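Local coordinates for protein dephospho-CoA kinase (Aquifex aeolicus, PDB 2IF2) that probably catalyses the final step of coenzyme A biosynthesis, using ATP to phosphorylate the 3'-hydroxyl group of dephospho-CoA, at residues T7-C12 against R153-Q158; L127-A132 against M159-K164; V28-K33 against I109-L114. All coordinates share one frame; numbering follows the deposited sequence.

Interaction 1 of 3, residues T7-C12 against R153-Q158; sequences TGNIGC and RRWKKQ. With SO4 (sulfate ion), chain D.
Gln-158 leaves its backbone with CG anti to the carbonyl carbon (chi1 -66°) and stays extended beyond CG, while Trp-155 swings its ring out with CG anti to the backbone N (chi1 -178°); together they meet the type II beta turn from Asn-9 to Cys-12 that follows strand 3-8. Gln-158 OE1 takes the N-H of Ile-10 at 2.8 Å, in its carbonyl plane and on a lone pair, in a nearly straight bond (164°). Gln-158 and Asn-9 come tip to tip, amide planes moderately turned, and their nitrogens NE2 and ND2, both donors, approach without bonding. Asn-9 ND2 instead donates to Gly-8 O at 3.1 Å. Asn-9 OD1 lies over one face of the Trp-155 ring, toward the rim, the amide steeply turned against it. The Ile-10 side chain crosses the ring obliquely, CG2 3.9 Å from CE3 of Trp-155. An alanine in place of Gln-158 would remove the acceptor for Ile-10 N and probably loosen this turn. Gly-11 N and Cys-12 N each donate to a sulfate oxygen. Both belong to the predicted ATP-binding P-loop, consistent with side-chain support of one amide beside an anion site shared by the next two and completed by Gly-13, Lys-14, Ser-15 and Arg-144.

Interaction 2 of 3, residues L127-A132 against M159-K164; sequences LIVVYA and MPIEEK
Pro-160 O is gripped by two backbone donors, Glu-163 N at 2.6 Å and Lys-164 N at 3.0 Å, and so ties down the single turn of helix 161-164, with Pro-160 as its N-cap residue. This short helix packs against strand 126-130 of the parallel sheet of a P-loop kinase fold, and no hydrogen bond joins the two segments. The contact is instead mostly apolar. Ile-161, with CG1 anti to its backbone N, brings CG1 to within 4.1 Å of CD1 of Tyr-131, the two side chains crossing at about a right angle. Its CD1 reaches on to CG2 of Val-129 at 4.3 Å. One helical turn further, the aliphatic part of Lys-164 crosses the same valine obliquely, CG lying 3.8 Å from Val-129 CG2. The Lys-164 chain then bends at chi3 (-74°), and NZ hydrogen-bonds Gly-8 O and, weakly, Ser-113 O. A lysine stem thus serves as apolar surface while its NZ is held at the start of the P-loop, with Glu-117 only a long, weak ion pair. At the more exposed side, the carboxylate carbon of Glu-162 lies at the edge of the Tyr-131 ring, with its OE1 4.2 Å from Tyr-131 OH.

Interaction 3 of 3, residues V28-K33 against I109-L114; sequences VLDADK and ILEASL
Asp-30 sends its side chain out with CG anti to the backbone N (chi1 -174°), and at almost every step it meets Glu-111. CB lies 3.3 Å from Glu-111 OE1, and CG is hardly farther from the same oxygen. At the tip the two branches part company. OD2 comes 3.2 Å from Glu-111 OE1, two acceptors of like charge. Their carboxylate planes are 50° apart. OD1 turns back to its own segment and accepts from Lys-33 N at 2.7 Å. The donor approaches from above the carboxylate plane along a nearly straight bond (172°). Asp-30 is the N-cap of helix 31-36, and this is its capping bond. The proximity of the acids would probably raise the proton affinity of one of them, although Lys-14, which touches Glu-111, may offset the charge.

The setting is the parallel sheet of a P-loop kinase, in which strand 27-30 is an outermost strand and strand 108-111 is its neighbour. Leu-29 bonds to both sides of Leu-110: its N-H goes to Ile-109 O at 2.9 Å and its carbonyl takes Glu-111 N. Beyond the strand, Ala-31 N continues the pairing with Glu-111 O at 2.8 Å. Val-28 and Ile-109 lie side by side on the face that carries the two acids, CG1 of the valine 4.1 Å from CG2 of the isoleucine. Leu-29 and Leu-110 occupy the opposite face. Past the end of the strands Ala-31 CB fits against Ala-112 CB at 3.6 Å, and it also reaches back to Leu-110 CG.

In the fold
From the N terminus, strand 3-8 opens interaction 1, which closes only when the chain returns at 153-158, some 140 residues later. Within that long loop lies the whole of interaction 3, where 28-33 meets 109-114 and pairs an outermost strand with its neighbour. Interaction 2 opens after interaction 3 has closed: 127-132 still falls inside the span of interaction 1, but its partner 159-164 lies beyond it, so interactions 1 and 2 cross. Strand 3-8 runs between strands 108-111 and 126-130, so all three contacts reach one sheet. Interactions 1 and 2 join it to consecutive helices, 148-155 and 161-164, whereas interaction 3 pairs the strands at the edge away from strand 126-130.

Interaction 1 of 3, residues T7-C12 against R153-Q158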
ATOM      1  N   THR A   7      -4.631  -4.825  -3.307  1.00 62.43           N
ATOM      2  CA  THR A   7      -3.228  -5.141  -3.079  1.00 63.06           C
ATOM      3  C   THR A   7      -2.520  -5.695  -4.314  1.00 63.60           C
ATOM      4  O   THR A   7      -3.080  -5.734  -5.416  1.00 62.80           O
ATOM      5  CB  THR A   7      -3.071  -6.155  -1.941  1.00 63.13           C
ATOM      6  OG1 THR A   7      -1.697  -6.214  -1.545  1.00 63.01           O
ATOM      7  CG2 THR A   7      -3.518  -7.541  -2.397  1.00 62.98           C
ATOM      8  N   GLY A   8      -1.276  -6.121  -4.110  1.00 63.73           N
ATOM      9  CA  GLY A   8      -0.473  -6.669  -5.184  1.00 63.79           C
ATOM     10  C   GLY A   8       0.994  -6.480  -4.869  1.00 64.58           C
ATOM     11  O   GLY A   8       1.357  -6.220  -3.721  1.00 63.49           O
ATOM     12  N   ASN A   9       1.844  -6.625  -5.878  1.00 66.35           N
ATOM     13  CA  ASN A   9       3.273  -6.438  -5.684  1.00 68.83           C
ATOM     14  C   ASN A   9       3.775  -5.187  -6.400  1.00 70.05           C
ATOM     15  O   ASN A   9       3.104  -4.635  -7.274  1.00 70.42           O
ATOM     16  CB  ASN A   9       4.047  -7.667  -6.165  1.00 69.77           C
ATOM     17  CG  ASN A   9       4.089  -8.772  -5.124  1.00 71.22           C
ATOM     18  OD1 ASN A   9       4.654  -9.842  -5.359  1.00 72.17           O
ATOM     19  ND2 ASN A   9       3.496  -8.514  -3.961  1.00 71.01           N
ATOM     20  N   ILE A  10       4.959  -4.735  -6.012  1.00 71.41           N
ATOM     21  CA  ILE A  10       5.548  -3.551  -6.608  1.00 72.26           C
ATOM     22  C   ILE A  10       5.685  -3.713  -8.122  1.00 72.61           C
ATOM     23  O   ILE A  10       6.251  -4.694  -8.616  1.00 72.02           O
ATOM     24  CB  ILE A  10       6.930  -3.257  -5.979  1.00 72.47           C
ATOM     25  CG1 ILE A  10       7.532  -1.998  -6.602  1.00 72.95           C
ATOM     26  CG2 ILE A  10       7.850  -4.453  -6.151  1.00 72.74           C
ATOM     27  CD1 ILE A  10       6.703  -0.741  -6.365  1.00 74.39           C
ATOM     28  N   GLY A  11       5.141  -2.746  -8.848  1.00 73.61           N
ATOM     29  CA  GLY A  11       5.201  -2.772 -10.295  1.00 74.45           C
ATOM     30  C   GLY A  11       4.172  -3.682 -10.933  1.00 75.04           C
ATOM     31  O   GLY A  11       4.422  -4.237 -11.999  1.00 76.53           O
ATOM     32  N   CYS A  12       3.015  -3.840 -10.298  1.00 74.43           N
ATOM     33  CA  CYS A  12       1.972  -4.700 -10.842  1.00 73.92           C
ATOM     34  C   CYS A  12       0.847  -3.900 -11.458  1.00 72.05           C
ATOM     35  O   CYS A  12       0.028  -4.434 -12.208  1.00 71.76           O
ATOM     36  CB  CYS A  12       1.425  -5.610  -9.752  1.00 75.99           C
ATOM     37  SG  CYS A  12       2.647  -6.826  -9.211  1.00 83.25           S
ATOM     38  N   ARG A 153      15.250  -5.793  -4.260  1.00102.93           N
ATOM     39  CA  ARG A 153      15.453  -5.649  -2.834  1.00103.00           C
ATOM     40  C   ARG A 153      14.109  -5.619  -2.120  1.00102.45           C
ATOM     41  O   ARG A 153      13.989  -6.090  -0.990  1.00101.91           O
ATOM     42  CB  ARG A 153      16.236  -4.373  -2.563  1.00104.63           C
ATOM     43  CG  ARG A 153      16.749  -4.239  -1.151  1.00106.72           C
ATOM     44  CD  ARG A 153      17.523  -2.945  -1.027  1.00108.12           C
ATOM     45  NE  ARG A 153      16.730  -1.830  -1.534  1.00109.55           N
ATOM     46  CZ  ARG A 153      15.521  -1.514  -1.078  1.00110.43           C
ATOM     47  NH1 ARG A 153      14.973  -2.232  -0.105  1.00110.90           N
ATOM     48  NH2 ARG A 153      14.854  -0.488  -1.593  1.00110.29           N
ATOM     49  N   ARG A 154      13.099  -5.066  -2.787  1.00102.46           N
ATOM     50  CA  ARG A 154      11.754  -4.990  -2.219  1.00102.24           C
ATOM     51  C   ARG A 154      10.957  -6.230  -2.590  1.00101.50           C
ATOM     52  O   ARG A 154      10.352  -6.865  -1.734  1.00101.72           O
ATOM     53  CB  ARG A 154      11.014  -3.746  -2.727  1.00102.51           C
ATOM     54  CG  ARG A 154      11.649  -2.431  -2.318  1.00103.89           C
ATOM     55  CD  ARG A 154      10.940  -1.239  -2.939  1.00104.73           C
ATOM     56  NE  ARG A 154      11.742  -0.025  -2.798  1.00106.80           N
ATOM     57  CZ  ARG A 154      11.472   1.136  -3.390  1.00107.67           C
ATOM     58  NH1 ARG A 154      10.409   1.257  -4.176  1.00108.15           N
ATOM     59  NH2 ARG A 154      12.274   2.177  -3.206  1.00107.33           N
ATOM     60  N   TRP A 155      10.965  -6.570  -3.874  1.00101.35           N
ATOM     61  CA  TRP A 155      10.237  -7.732  -4.362  1.00101.30           C
ATOM     62  C   TRP A 155      10.507  -8.958  -3.508  1.00101.41           C
ATOM     63  O   TRP A 155       9.639  -9.815  -3.347  1.00101.29           O
ATOM     64  CB  TRP A 155      10.613  -8.021  -5.815  1.00101.36           C
ATOM     65  CG  TRP A 155       9.870  -9.178  -6.407  1.00101.78           C
ATOM     66  CD1 TRP A 155      10.180 -10.504  -6.293  1.00101.99           C
ATOM     67  CD2 TRP A 155       8.672  -9.110  -7.189  1.00102.04           C
ATOM     68  NE1 TRP A 155       9.246 -11.269  -6.956  1.00102.07           N
ATOM     69  CE2 TRP A 155       8.308 -10.440  -7.514  1.00101.98           C
ATOM     70  CE3 TRP A 155       7.865  -8.057  -7.644  1.00101.51           C
ATOM     71  CZ2 TRP A 155       7.175 -10.742  -8.277  1.00101.20           C
ATOM     72  CZ3 TRP A 155       6.739  -8.358  -8.403  1.00101.05           C
ATOM     73  CH2 TRP A 155       6.404  -9.692  -8.709  1.00100.76           C
ATOM     74  N   LYS A 156      11.712  -9.038  -2.957  1.00101.73           N
ATOM     75  CA  LYS A 156      12.081 -10.164  -2.109  1.00102.41           C
ATOM     76  C   LYS A 156      11.117 -10.217  -0.922  1.00102.80           C
ATOM     77  O   LYS A 156      10.558 -11.270  -0.617  1.00101.69           O
ATOM     78  CB  LYS A 156      13.518  -9.992  -1.603  1.00103.06           C
ATOM     79  CG  LYS A 156      14.309 -11.294  -1.436  1.00103.31           C
ATOM     80  CD  LYS A 156      13.714 -12.238  -0.390  1.00102.65           C
ATOM     81  CE  LYS A 156      14.543 -13.522  -0.279  1.00102.04           C
ATOM     82  NZ  LYS A 156      14.026 -14.493   0.728  1.00100.02           N
ATOM     83  N   LYS A 157      10.926  -9.067  -0.274  1.00103.56           N
ATOM     84  CA  LYS A 157      10.047  -8.948   0.887  1.00104.63           C
ATOM     85  C   LYS A 157       8.639  -9.446   0.609  1.00105.32           C
ATOM     86  O   LYS A 157       8.081 -10.223   1.380  1.00105.66           O
ATOM     87  CB  LYS A 157       9.970  -7.491   1.362  1.00104.55           C
ATOM     88  CG  LYS A 157       9.101  -7.292   2.606  1.00105.60           C
ATOM     89  CD  LYS A 157       8.934  -5.823   2.985  1.00106.14           C
ATOM     90  CE  LYS A 157      10.263  -5.161   3.329  1.00106.70           C
ATOM     91  NZ  LYS A 157      10.108  -3.689   3.547  1.00106.25           N
ATOM     92  N   GLN A 158       8.059  -8.985  -0.489  1.00106.31           N
ATOM     93  CA  GLN A 158       6.714  -9.398  -0.847  1.00108.26           C
ATOM     94  C   GLN A 158       6.676 -10.878  -1.175  1.00109.83           C
ATOM     95  O   GLN A 158       7.533 -11.379  -1.898  1.00109.65           O
ATOM     96  CB  GLN A 158       6.222  -8.607  -2.051  1.00107.78           C
ATOM     97  CG  GLN A 158       6.046  -7.136  -1.786  1.00106.38           C
ATOM     98  CD  GLN A 158       5.430  -6.439  -2.962  1.00105.29           C
ATOM     99  OE1 GLN A 158       5.997  -6.423  -4.052  1.00104.50           O
ATOM    100  NE2 GLN A 158       4.256  -5.866  -2.758  1.00106.17           N
TER
HETATM  101  S   SO4 D 301       2.605  -0.574  -8.787  1.00 46.19           S
HETATM  102  O1  SO4 D 301       2.741  -0.293 -10.232  1.00 45.22           O
HETATM  103  O2  SO4 D 301       1.641   0.368  -8.203  1.00 44.71           O
HETATM  104  O3  SO4 D 301       3.916  -0.409  -8.119  1.00 43.72           O
HETATM  105  O4  SO4 D 301       2.115  -1.958  -8.587  1.00 45.12           O

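Interaction 2 of 3, residues L127-A132 against M159-K164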
ATOM      1  N   LEU A 127     -11.097  -8.587  -0.810  1.00 83.67           N
ATOM      2  CA  LEU A 127      -9.731  -8.225  -1.198  1.00 80.99           C
ATOM      3  C   LEU A 127      -9.543  -8.356  -2.703  1.00 79.54           C
ATOM      4  O   LEU A 127     -10.072  -9.268  -3.340  1.00 78.12           O
ATOM      5  CB  LEU A 127      -8.703  -9.106  -0.478  1.00 80.21           C
ATOM      6  CG  LEU A 127      -7.219  -8.921  -0.809  1.00 79.16           C
ATOM      7  CD1 LEU A 127      -6.729  -7.542  -0.412  1.00 78.89           C
ATOM      8  CD2 LEU A 127      -6.430  -9.977  -0.074  1.00 79.63           C
ATOM      9  N   ILE A 128      -8.784  -7.427  -3.261  1.00 78.46           N
ATOM     10  CA  ILE A 128      -8.527  -7.411  -4.680  1.00 77.90           C
ATOM     11  C   ILE A 128      -7.035  -7.443  -4.882  1.00 78.20           C
ATOM     12  O   ILE A 128      -6.309  -6.657  -4.280  1.00 77.59           O
ATOM     13  CB  ILE A 128      -9.086  -6.141  -5.314  1.00 77.46           C
ATOM     14  CG1 ILE A 128     -10.540  -5.967  -4.884  1.00 77.62           C
ATOM     15  CG2 ILE A 128      -8.954  -6.208  -6.829  1.00 76.70           C
ATOM     16  CD1 ILE A 128     -11.220  -4.748  -5.455  1.00 78.08           C
ATOM     17  N   VAL A 129      -6.579  -8.358  -5.723  1.00 78.97           N
ATOM     18  CA  VAL A 129      -5.161  -8.481  -5.990  1.00 80.61           C
ATOM     19  C   VAL A 129      -4.891  -8.435  -7.485  1.00 81.67           C
ATOM     20  O   VAL A 129      -5.636  -9.008  -8.280  1.00 81.46           O
ATOM     21  CB  VAL A 129      -4.609  -9.786  -5.403  1.00 80.78           C
ATOM     22  CG1 VAL A 129      -5.397 -10.963  -5.944  1.00 81.90           C
ATOM     23  CG2 VAL A 129      -3.130  -9.919  -5.729  1.00 81.04           C
ATOM     24  N   VAL A 130      -3.822  -7.736  -7.852  1.00 83.18           N
ATOM     25  CA  VAL A 130      -3.426  -7.576  -9.244  1.00 85.07           C
ATOM     26  C   VAL A 130      -2.229  -8.473  -9.566  1.00 86.56           C
ATOM     27  O   VAL A 130      -1.135  -8.273  -9.047  1.00 86.07           O
ATOM     28  CB  VAL A 130      -3.093  -6.082  -9.534  1.00 84.86           C
ATOM     29  CG1 VAL A 130      -2.134  -5.553  -8.489  1.00 86.34           C
ATOM     30  CG2 VAL A 130      -2.511  -5.922 -10.922  1.00 85.31           C
ATOM     31  N   TYR A 131      -2.454  -9.470 -10.416  1.00 89.57           N
ATOM     32  CA  TYR A 131      -1.404 -10.406 -10.800  1.00 92.88           C
ATOM     33  C   TYR A 131      -0.531  -9.866 -11.916  1.00 93.99           C
ATOM     34  O   TYR A 131      -0.988  -9.110 -12.770  1.00 94.44           O
ATOM     35  CB  TYR A 131      -2.011 -11.737 -11.253  1.00 95.20           C
ATOM     36  CG  TYR A 131      -1.017 -12.688 -11.897  1.00 98.29           C
ATOM     37  CD1 TYR A 131      -0.054 -13.358 -11.133  1.00 99.59           C
ATOM     38  CD2 TYR A 131      -1.035 -12.910 -13.277  1.00 99.94           C
ATOM     39  CE1 TYR A 131       0.868 -14.232 -11.733  1.00101.03           C
ATOM     40  CE2 TYR A 131      -0.119 -13.775 -13.885  1.00101.44           C
ATOM     41  CZ  TYR A 131       0.827 -14.433 -13.112  1.00101.77           C
ATOM     42  OH  TYR A 131       1.720 -15.292 -13.722  1.00101.75           O
ATOM     43  N   ALA A 132       0.731 -10.280 -11.904  1.00 95.57           N
ATOM     44  CA  ALA A 132       1.702  -9.863 -12.910  1.00 96.94           C
ATOM     45  C   ALA A 132       3.027 -10.583 -12.674  1.00 97.80           C
ATOM     46  O   ALA A 132       3.632 -10.453 -11.606  1.00 97.68           O
ATOM     47  CB  ALA A 132       1.905  -8.355 -12.843  1.00 97.31           C
HETATM   48  N   MSE A 159       5.671 -11.569  -0.649  1.00112.11           N
HETATM   49  CA  MSE A 159       5.527 -12.998  -0.886  1.00114.54           C
HETATM   50  C   MSE A 159       5.270 -13.289  -2.358  1.00115.47           C
HETATM   51  O   MSE A 159       4.857 -12.411  -3.112  1.00115.49           O
HETATM   52  CB  MSE A 159       4.371 -13.566  -0.064  1.00116.51           C
HETATM   53  CG  MSE A 159       2.997 -13.169  -0.569  1.00118.73           C
HETATM   54 SE   MSE A 159       1.627 -14.389   0.060  1.00124.40          SE
HETATM   55  CE  MSE A 159       1.507 -13.764   1.883  1.00121.30           C
ATOM     56  N   PRO A 160       5.514 -14.539  -2.785  1.00116.40           N
ATOM     57  CA  PRO A 160       5.304 -14.947  -4.176  1.00116.66           C
ATOM     58  C   PRO A 160       3.923 -14.543  -4.661  1.00116.37           C
ATOM     59  O   PRO A 160       2.911 -15.053  -4.175  1.00116.36           O
ATOM     60  CB  PRO A 160       5.469 -16.460  -4.117  1.00117.20           C
ATOM     61  CG  PRO A 160       6.520 -16.621  -3.070  1.00117.75           C
ATOM     62  CD  PRO A 160       6.058 -15.657  -1.994  1.00117.09           C
ATOM     63  N   ILE A 161       3.895 -13.620  -5.619  1.00115.72           N
ATOM     64  CA  ILE A 161       2.641 -13.123  -6.181  1.00115.02           C
ATOM     65  C   ILE A 161       1.750 -14.278  -6.641  1.00114.32           C
ATOM     66  O   ILE A 161       0.520 -14.208  -6.550  1.00114.18           O
ATOM     67  CB  ILE A 161       2.902 -12.177  -7.385  1.00114.78           C
ATOM     68  CG1 ILE A 161       1.589 -11.540  -7.843  1.00114.71           C
ATOM     69  CG2 ILE A 161       3.551 -12.943  -8.531  1.00114.82           C
ATOM     70  CD1 ILE A 161       0.946 -10.639  -6.801  1.00114.15           C
ATOM     71  N   GLU A 162       2.382 -15.344  -7.121  1.00112.76           N
ATOM     72  CA  GLU A 162       1.661 -16.511  -7.600  1.00110.99           C
ATOM     73  C   GLU A 162       0.950 -17.227  -6.451  1.00110.15           C
ATOM     74  O   GLU A 162       0.126 -18.115  -6.674  1.00109.48           O
ATOM     75  CB  GLU A 162       2.633 -17.454  -8.307  1.00110.54           C
ATOM     76  CG  GLU A 162       3.640 -16.731  -9.198  1.00109.12           C
ATOM     77  CD  GLU A 162       3.784 -17.369 -10.566  1.00108.48           C
ATOM     78  OE1 GLU A 162       4.699 -16.968 -11.317  1.00107.68           O
ATOM     79  OE2 GLU A 162       2.979 -18.267 -10.892  1.00107.66           O
ATOM     80  N   GLU A 163       1.273 -16.833  -5.223  1.00109.53           N
ATOM     81  CA  GLU A 163       0.647 -17.418  -4.039  1.00109.08           C
ATOM     82  C   GLU A 163      -0.352 -16.396  -3.486  1.00107.41           C
ATOM     83  O   GLU A 163      -1.440 -16.762  -3.036  1.00107.48           O
ATOM     84  CB  GLU A 163       1.710 -17.752  -2.977  1.00110.59           C
ATOM     85  CG  GLU A 163       1.637 -19.183  -2.376  1.00112.24           C
ATOM     86  CD  GLU A 163       0.529 -19.377  -1.334  1.00112.74           C
ATOM     87  OE1 GLU A 163       0.526 -18.660  -0.309  1.00112.54           O
ATOM     88  OE2 GLU A 163      -0.330 -20.264  -1.533  1.00112.61           O
ATOM     89  N   LYS A 164       0.019 -15.116  -3.534  1.00104.40           N
ATOM     90  CA  LYS A 164      -0.843 -14.046  -3.041  1.00101.51           C
ATOM     91  C   LYS A 164      -2.190 -14.063  -3.741  1.00100.18           C
ATOM     92  O   LYS A 164      -3.220 -13.803  -3.123  1.00 99.26           O
ATOM     93  CB  LYS A 164      -0.181 -12.679  -3.244  1.00101.25           C
ATOM     94  CG  LYS A 164      -1.086 -11.498  -2.889  1.00100.34           C
ATOM     95  CD  LYS A 164      -0.356 -10.156  -2.923  1.00 98.78           C
ATOM     96  CE  LYS A 164       0.575  -9.985  -1.735  1.00 97.43           C
ATOM     97  NZ  LYS A 164       1.206  -8.637  -1.718  1.00 96.16           N
TER

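Interaction 3 of 3, residues V28-K33 against I109-L114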
ATOM      1  N   VAL A  28     -10.359   5.500  -3.880  1.00 51.35           N
ATOM      2  CA  VAL A  28      -9.175   4.719  -3.567  1.00 52.26           C
ATOM      3  C   VAL A  28      -8.152   5.561  -2.829  1.00 53.12           C
ATOM      4  O   VAL A  28      -7.766   6.622  -3.319  1.00 53.08           O
ATOM      5  CB  VAL A  28      -8.503   4.190  -4.831  1.00 52.99           C
ATOM      6  CG1 VAL A  28      -7.476   3.135  -4.462  1.00 54.22           C
ATOM      7  CG2 VAL A  28      -9.542   3.636  -5.784  1.00 53.66           C
ATOM      8  N   LEU A  29      -7.729   5.075  -1.657  1.00 54.10           N
ATOM      9  CA  LEU A  29      -6.730   5.736  -0.801  1.00 55.02           C
ATOM     10  C   LEU A  29      -5.452   4.907  -0.696  1.00 57.33           C
ATOM     11  O   LEU A  29      -5.440   3.824  -0.090  1.00 58.17           O
ATOM     12  CB  LEU A  29      -7.276   5.972   0.622  1.00 51.86           C
ATOM     13  CG  LEU A  29      -6.302   6.298   1.774  1.00 48.41           C
ATOM     14  CD1 LEU A  29      -5.534   7.571   1.488  1.00 46.66           C
ATOM     15  CD2 LEU A  29      -7.082   6.441   3.064  1.00 44.69           C
ATOM     16  N   ASP A  30      -4.385   5.440  -1.288  1.00 58.32           N
ATOM     17  CA  ASP A  30      -3.061   4.817  -1.287  1.00 58.55           C
ATOM     18  C   ASP A  30      -2.503   4.889   0.134  1.00 58.25           C
ATOM     19  O   ASP A  30      -2.039   5.939   0.582  1.00 57.70           O
ATOM     20  CB  ASP A  30      -2.136   5.578  -2.236  1.00 59.69           C
ATOM     21  CG  ASP A  30      -0.796   4.909  -2.411  1.00 60.23           C
ATOM     22  OD1 ASP A  30      -0.278   4.294  -1.451  1.00 60.48           O
ATOM     23  OD2 ASP A  30      -0.244   5.013  -3.522  1.00 62.13           O
ATOM     24  N   ALA A  31      -2.561   3.767   0.839  1.00 57.99           N
ATOM     25  CA  ALA A  31      -2.073   3.691   2.207  1.00 57.48           C
ATOM     26  C   ALA A  31      -0.574   3.973   2.295  1.00 57.04           C
ATOM     27  O   ALA A  31      -0.134   4.796   3.092  1.00 54.76           O
ATOM     28  CB  ALA A  31      -2.382   2.320   2.777  1.00 58.13           C
ATOM     29  N   ASP A  32       0.199   3.283   1.465  1.00 58.04           N
ATOM     30  CA  ASP A  32       1.644   3.444   1.448  1.00 60.23           C
ATOM     31  C   ASP A  32       2.040   4.899   1.208  1.00 61.08           C
ATOM     32  O   ASP A  32       2.859   5.461   1.945  1.00 62.30           O
ATOM     33  CB  ASP A  32       2.260   2.551   0.368  1.00 61.98           C
ATOM     34  CG  ASP A  32       1.862   1.088   0.521  1.00 63.23           C
ATOM     35  OD1 ASP A  32       1.981   0.542   1.639  1.00 62.78           O
ATOM     36  OD2 ASP A  32       1.438   0.476  -0.481  1.00 64.63           O
ATOM     37  N   LYS A  33       1.454   5.503   0.173  1.00 60.78           N
ATOM     38  CA  LYS A  33       1.721   6.900  -0.184  1.00 58.50           C
ATOM     39  C   LYS A  33       1.478   7.788   1.030  1.00 57.34           C
ATOM     40  O   LYS A  33       2.303   8.632   1.364  1.00 56.92           O
ATOM     41  CB  LYS A  33       0.798   7.336  -1.334  1.00 58.88           C
ATOM     42  CG  LYS A  33       1.219   8.617  -2.054  1.00 59.43           C
ATOM     43  CD  LYS A  33       0.365   8.857  -3.309  1.00 60.10           C
ATOM     44  CE  LYS A  33       0.993   9.878  -4.269  1.00 59.33           C
ATOM     45  NZ  LYS A  33       1.205  11.228  -3.674  1.00 56.78           N
ATOM     46  N   ILE A 109     -11.880   2.034  -1.390  1.00 68.11           N
ATOM     47  CA  ILE A 109     -10.823   1.046  -1.553  1.00 69.06           C
ATOM     48  C   ILE A 109      -9.545   1.569  -0.910  1.00 70.64           C
ATOM     49  O   ILE A 109      -9.338   2.782  -0.819  1.00 70.79           O
ATOM     50  CB  ILE A 109     -10.542   0.759  -3.041  1.00 68.20           C
ATOM     51  CG1 ILE A 109     -11.815   0.242  -3.716  1.00 68.16           C
ATOM     52  CG2 ILE A 109      -9.397  -0.243  -3.169  1.00 66.16           C
ATOM     53  CD1 ILE A 109     -11.685   0.007  -5.219  1.00 68.05           C
ATOM     54  N   LEU A 110      -8.693   0.652  -0.463  1.00 72.09           N
ATOM     55  CA  LEU A 110      -7.431   1.019   0.170  1.00 72.34           C
ATOM     56  C   LEU A 110      -6.297   0.161  -0.388  1.00 73.25           C
ATOM     57  O   LEU A 110      -6.297  -1.054  -0.230  1.00 73.18           O
ATOM     58  CB  LEU A 110      -7.546   0.839   1.689  1.00 70.50           C
ATOM     59  CG  LEU A 110      -6.299   1.121   2.527  1.00 68.94           C
ATOM     60  CD1 LEU A 110      -6.669   1.897   3.771  1.00 67.67           C
ATOM     61  CD2 LEU A 110      -5.631  -0.186   2.884  1.00 68.15           C
ATOM     62  N   GLU A 111      -5.337   0.792  -1.054  1.00 74.41           N
ATOM     63  CA  GLU A 111      -4.219   0.053  -1.619  1.00 75.79           C
ATOM     64  C   GLU A 111      -2.957   0.261  -0.798  1.00 76.33           C
ATOM     65  O   GLU A 111      -2.519   1.393  -0.597  1.00 76.23           O
ATOM     66  CB  GLU A 111      -3.957   0.488  -3.054  1.00 76.83           C
ATOM     67  CG  GLU A 111      -3.640   1.954  -3.173  1.00 78.34           C
ATOM     68  CD  GLU A 111      -2.852   2.276  -4.418  1.00 80.22           C
ATOM     69  OE1 GLU A 111      -2.782   3.480  -4.764  1.00 81.80           O
ATOM     70  OE2 GLU A 111      -2.295   1.337  -5.042  1.00 78.71           O
ATOM     71  N   ALA A 112      -2.377  -0.847  -0.338  1.00 77.06           N
ATOM     72  CA  ALA A 112      -1.169  -0.828   0.477  1.00 77.68           C
ATOM     73  C   ALA A 112      -0.166  -1.863  -0.005  1.00 78.30           C
ATOM     74  O   ALA A 112       0.996  -1.843   0.397  1.00 78.90           O
ATOM     75  CB  ALA A 112      -1.523  -1.092   1.930  1.00 77.30           C
ATOM     76  N   SER A 113      -0.621  -2.773  -0.859  1.00 78.66           N
ATOM     77  CA  SER A 113       0.242  -3.815  -1.408  1.00 80.16           C
ATOM     78  C   SER A 113       0.814  -4.727  -0.327  1.00 81.93           C
ATOM     79  O   SER A 113       1.565  -5.657  -0.629  1.00 81.87           O
ATOM     80  CB  SER A 113       1.404  -3.202  -2.180  1.00 79.12           C
ATOM     81  OG  SER A 113       2.407  -2.754  -1.301  1.00 76.32           O
ATOM     82  N   LEU A 114       0.468  -4.449   0.928  1.00 83.95           N
ATOM     83  CA  LEU A 114       0.928  -5.244   2.066  1.00 85.34           C
ATOM     84  C   LEU A 114      -0.221  -5.503   3.046  1.00 86.78           C
ATOM     85  O   LEU A 114      -0.081  -5.264   4.240  1.00 87.42           O
ATOM     86  CB  LEU A 114       2.080  -4.524   2.784  1.00 85.09           C
ATOM     87  CG  LEU A 114       3.430  -4.461   2.046  1.00 85.78           C
ATOM     88  CD1 LEU A 114       4.370  -3.438   2.689  1.00 85.02           C
ATOM     89  CD2 LEU A 114       4.060  -5.842   2.050  1.00 84.09           C
TER